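Local coordinates for tudor and KH domain-containing protein homolog (Drosophila melanogaster, PDB 5YGB) that takes part in the piRNA pathway, binding the N-terminus of Piwi through its Tudor domain and probably recruiting Piwi proteins to the piRNA biogenesis machinery in the nuage, at residues Ile91-Val96 with Ala107-Leu112. The protein carries 1 engineered substitution. Sequence-based numbering, arbitrary orientation.
Sequences IDLYFV and ADICEL
I109 reaches across the interior of the Tudor domain and places its CD1 methyl against both I91 and L93 of the facing strand. At I91 the methyl meets the branch point: I109 CD1 lies 3.9 Å from both I91 CB and I91 CG1, with I91 CG2 only slightly more distant, and the two isoleucine side chains meet at a slant. L93 comes end-on instead, its CD1 making the nearer approach, 4.0 Å from I109 CD1 and 4.2 Å from I109 CG1. The reach of I109 follows from its extended chain, with CG1 anti to the carbonyl carbon (chi1 -58°) and CD1 carried on anti to CA (chi2 170°). I91 is folded differently, its chi2 of -70° turning CD1 aside, which leaves CB, CG1 and CG2 to receive the methyl.

The backbones stay well apart, 9.2 Å between the CA atoms of I91 and I109, because strands 70-81 and 60-65 lie between 89-95 and 109-111 in the order of the antiparallel sheet. I109 therefore meets I91 and L93 across the interior, consistent with the Tudor barrel of the SH3-like clan. Strand 60-65 lines the same interior, with L93 resting on A63 and I109 on V61, and I79 also packs on I91. All three touching residues are buried and meet through aliphatic carbon alone, so this link, made chiefly by one methyl over a small area of 107 Å², rests on dispersion and exclusion of water, without polar direction.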
ATOM      1  N   ILE A  91      10.229  14.002  -4.326  1.00 12.23           N
ATOM      2  CA  ILE A  91      10.434  12.876  -3.414  1.00 12.77           C
ATOM      3  C   ILE A  91       9.458  11.756  -3.722  1.00 12.34           C
ATOM      4  O   ILE A  91       8.250  11.973  -3.752  1.00 13.92           O
ATOM      5  CB  ILE A  91      10.259  13.307  -1.938  1.00 12.51           C
ATOM      6  CG1 ILE A  91      11.041  14.586  -1.649  1.00 19.18           C
ATOM      7  CG2 ILE A  91      10.624  12.178  -0.978  1.00 15.11           C
ATOM      8  CD1 ILE A  91      12.521  14.401  -1.643  1.00 25.19           C
ATOM      9  N   ASP A  92       9.987  10.567  -3.975  1.00 11.36           N
ATOM     10  CA  ASP A  92       9.183   9.369  -4.193  1.00 11.04           C
ATOM     11  C   ASP A  92       8.881   8.741  -2.822  1.00 10.98           C
ATOM     12  O   ASP A  92       9.802   8.283  -2.137  1.00 11.67           O
ATOM     13  CB  ASP A  92       9.952   8.404  -5.110  1.00 12.10           C
ATOM     14  CG  ASP A  92       9.126   7.224  -5.579  1.00 15.37           C
ATOM     15  OD1 ASP A  92       7.922   7.155  -5.269  1.00 20.15           O
ATOM     16  OD2 ASP A  92       9.703   6.377  -6.303  1.00 19.44           O
ATOM     17  N   LEU A  93       7.602   8.736  -2.439  1.00 10.70           N
ATOM     18  CA  LEU A  93       7.164   8.228  -1.139  1.00 10.70           C
ATOM     19  C   LEU A  93       6.379   6.937  -1.257  1.00 12.04           C
ATOM     20  O   LEU A  93       5.499   6.828  -2.109  1.00 12.73           O
ATOM     21  CB  LEU A  93       6.288   9.258  -0.434  1.00 12.46           C
ATOM     22  CG  LEU A  93       6.957  10.557   0.002  1.00 11.21           C
ATOM     23  CD1 LEU A  93       5.930  11.437   0.674  1.00 14.56           C
ATOM     24  CD2 LEU A  93       8.134  10.302   0.929  1.00 12.60           C
ATOM     25  N   TYR A  94       6.688   5.976  -0.390  1.00  9.14           N
ATOM     26  CA  TYR A  94       5.893   4.762  -0.232  1.00  9.28           C
ATOM     27  C   TYR A  94       5.077   4.914   1.055  1.00 10.38           C
ATOM     28  O   TYR A  94       5.642   5.120   2.133  1.00 10.96           O
ATOM     29  CB  TYR A  94       6.807   3.527  -0.197  1.00 10.85           C
ATOM     30  CG  TYR A  94       6.106   2.272   0.263  1.00  9.21           C
ATOM     31  CD1 TYR A  94       5.142   1.668  -0.533  1.00 11.87           C
ATOM     32  CD2 TYR A  94       6.399   1.692   1.498  1.00  9.55           C
ATOM     33  CE1 TYR A  94       4.482   0.527  -0.110  1.00 11.38           C
ATOM     34  CE2 TYR A  94       5.748   0.550   1.922  1.00 10.81           C
ATOM     35  CZ  TYR A  94       4.783  -0.015   1.115  1.00 10.98           C
ATOM     36  OH  TYR A  94       4.111  -1.145   1.554  1.00 12.24           O
ATOM     37  N   PHE A  95       3.751   4.845   0.958  1.00 10.62           N
ATOM     38  CA  PHE A  95       2.882   5.065   2.116  1.00 10.25           C
ATOM     39  C   PHE A  95       2.761   3.754   2.893  1.00  8.92           C
ATOM     40  O   PHE A  95       1.998   2.862   2.531  1.00 11.21           O
ATOM     41  CB  PHE A  95       1.533   5.640   1.657  1.00 11.74           C
ATOM     42  CG  PHE A  95       1.646   7.072   1.213  1.00 14.00           C
ATOM     43  CD1 PHE A  95       2.134   7.390  -0.041  1.00 17.64           C
ATOM     44  CD2 PHE A  95       1.347   8.100   2.081  1.00 17.36           C
ATOM     45  CE1 PHE A  95       2.267   8.709  -0.433  1.00 18.47           C
ATOM     46  CE2 PHE A  95       1.479   9.421   1.692  1.00 18.39           C
ATOM     47  CZ  PHE A  95       1.940   9.721   0.433  1.00 17.25           C
ATOM     48  N   VAL A  96       3.537   3.642   3.973  1.00  9.27           N
ATOM     49  CA  VAL A  96       3.812   2.368   4.621  1.00 10.51           C
ATOM     50  C   VAL A  96       2.573   1.698   5.222  1.00  9.58           C
ATOM     51  O   VAL A  96       2.573   0.487   5.420  1.00 10.09           O
ATOM     52  CB  VAL A  96       4.900   2.524   5.733  1.00  9.32           C
ATOM     53  CG1 VAL A  96       6.205   3.039   5.146  1.00 11.48           C
ATOM     54  CG2 VAL A  96       4.426   3.436   6.859  1.00 10.68           C
ATOM     55  N   ALA A 107       7.580  20.420   0.096  1.00 18.35           N
ATOM     56  CA  ALA A 107       6.698  21.351   0.787  1.00 19.81           C
ATOM     57  C   ALA A 107       5.588  20.627   1.535  1.00 18.05           C
ATOM     58  O   ALA A 107       5.016  21.168   2.481  1.00 21.98           O
ATOM     59  CB  ALA A 107       6.102  22.348  -0.192  1.00 20.49           C
ATOM     60  N   ASP A 108       5.294  19.396   1.122  1.00 17.63           N
ATOM     61  CA  ASP A 108       4.187  18.629   1.683  1.00 16.59           C
ATOM     62  C   ASP A 108       4.636  17.536   2.662  1.00 14.62           C
ATOM     63  O   ASP A 108       3.866  16.620   2.979  1.00 14.46           O
ATOM     64  CB  ASP A 108       3.371  17.985   0.557  1.00 18.51           C
ATOM     65  CG  ASP A 108       2.563  18.996  -0.232  1.00 26.16           C
ATOM     66  OD1 ASP A 108       2.358  20.114   0.274  1.00 28.28           O
ATOM     67  OD2 ASP A 108       2.127  18.662  -1.353  1.00 29.14           O
ATOM     68  N   ILE A 109       5.872  17.635   3.139  1.00 13.77           N
ATOM     69  CA  ILE A 109       6.480  16.603   3.974  1.00 12.65           C
ATOM     70  C   ILE A 109       7.025  17.227   5.258  1.00 13.15           C
ATOM     71  O   ILE A 109       7.520  18.357   5.233  1.00 13.63           O
ATOM     72  CB  ILE A 109       7.615  15.893   3.214  1.00 12.59           C
ATOM     73  CG1 ILE A 109       7.057  15.282   1.926  1.00 14.43           C
ATOM     74  CG2 ILE A 109       8.282  14.847   4.081  1.00 12.70           C
ATOM     75  CD1 ILE A 109       8.129  14.761   0.957  1.00 16.83           C
ATOM     76  N   CYS A 110       6.909  16.511   6.374  1.00 12.37           N
ATOM     77  CA  CYS A 110       7.543  16.884   7.642  1.00 11.64           C
ATOM     78  C   CYS A 110       8.254  15.682   8.234  1.00 10.71           C
ATOM     79  O   CYS A 110       7.957  14.541   7.885  1.00 11.13           O
ATOM     80  CB  CYS A 110       6.523  17.392   8.669  1.00 11.24           C
ATOM     81  SG  CYS A 110       5.725  18.933   8.277  1.00 14.63           S
ATOM     82  N   GLU A 111       9.171  15.922   9.160  1.00 11.48           N
ATOM     83  CA  GLU A 111       9.664  14.833   9.985  1.00 10.53           C
ATOM     84  C   GLU A 111       8.513  14.222  10.785  1.00 11.41           C
ATOM     85  O   GLU A 111       7.551  14.915  11.140  1.00 11.59           O
ATOM     86  CB  GLU A 111      10.765  15.328  10.923  1.00 11.95           C
ATOM     87  CG  GLU A 111      12.010  15.771  10.176  1.00 13.93           C
ATOM     88  CD  GLU A 111      13.126  16.261  11.076  1.00 15.70           C
ATOM     89  OE1 GLU A 111      14.285  16.297  10.616  1.00 15.46           O
ATOM     90  OE2 GLU A 111      12.846  16.628  12.235  1.00 15.59           O
ATOM     91  N   LEU A 112       8.615  12.933  11.078  1.00 10.67           N
ATOM     92  CA  LEU A 112       7.577  12.228  11.827  1.00  9.67           C
ATOM     93  C   LEU A 112       7.828  12.316  13.333  1.00 12.25           C
ATOM     94  O   LEU A 112       8.904  11.917  13.801  1.00 13.38           O
ATOM     95  CB  LEU A 112       7.521  10.764  11.380  1.00 11.24           C
ATOM     96  CG  LEU A 112       6.375   9.941  11.964  1.00  9.46           C
ATOM     97  CD1 LEU A 112       5.041  10.432  11.432  1.00 12.10           C
ATOM     98  CD2 LEU A 112       6.571   8.459  11.635  1.00 11.84           C
TER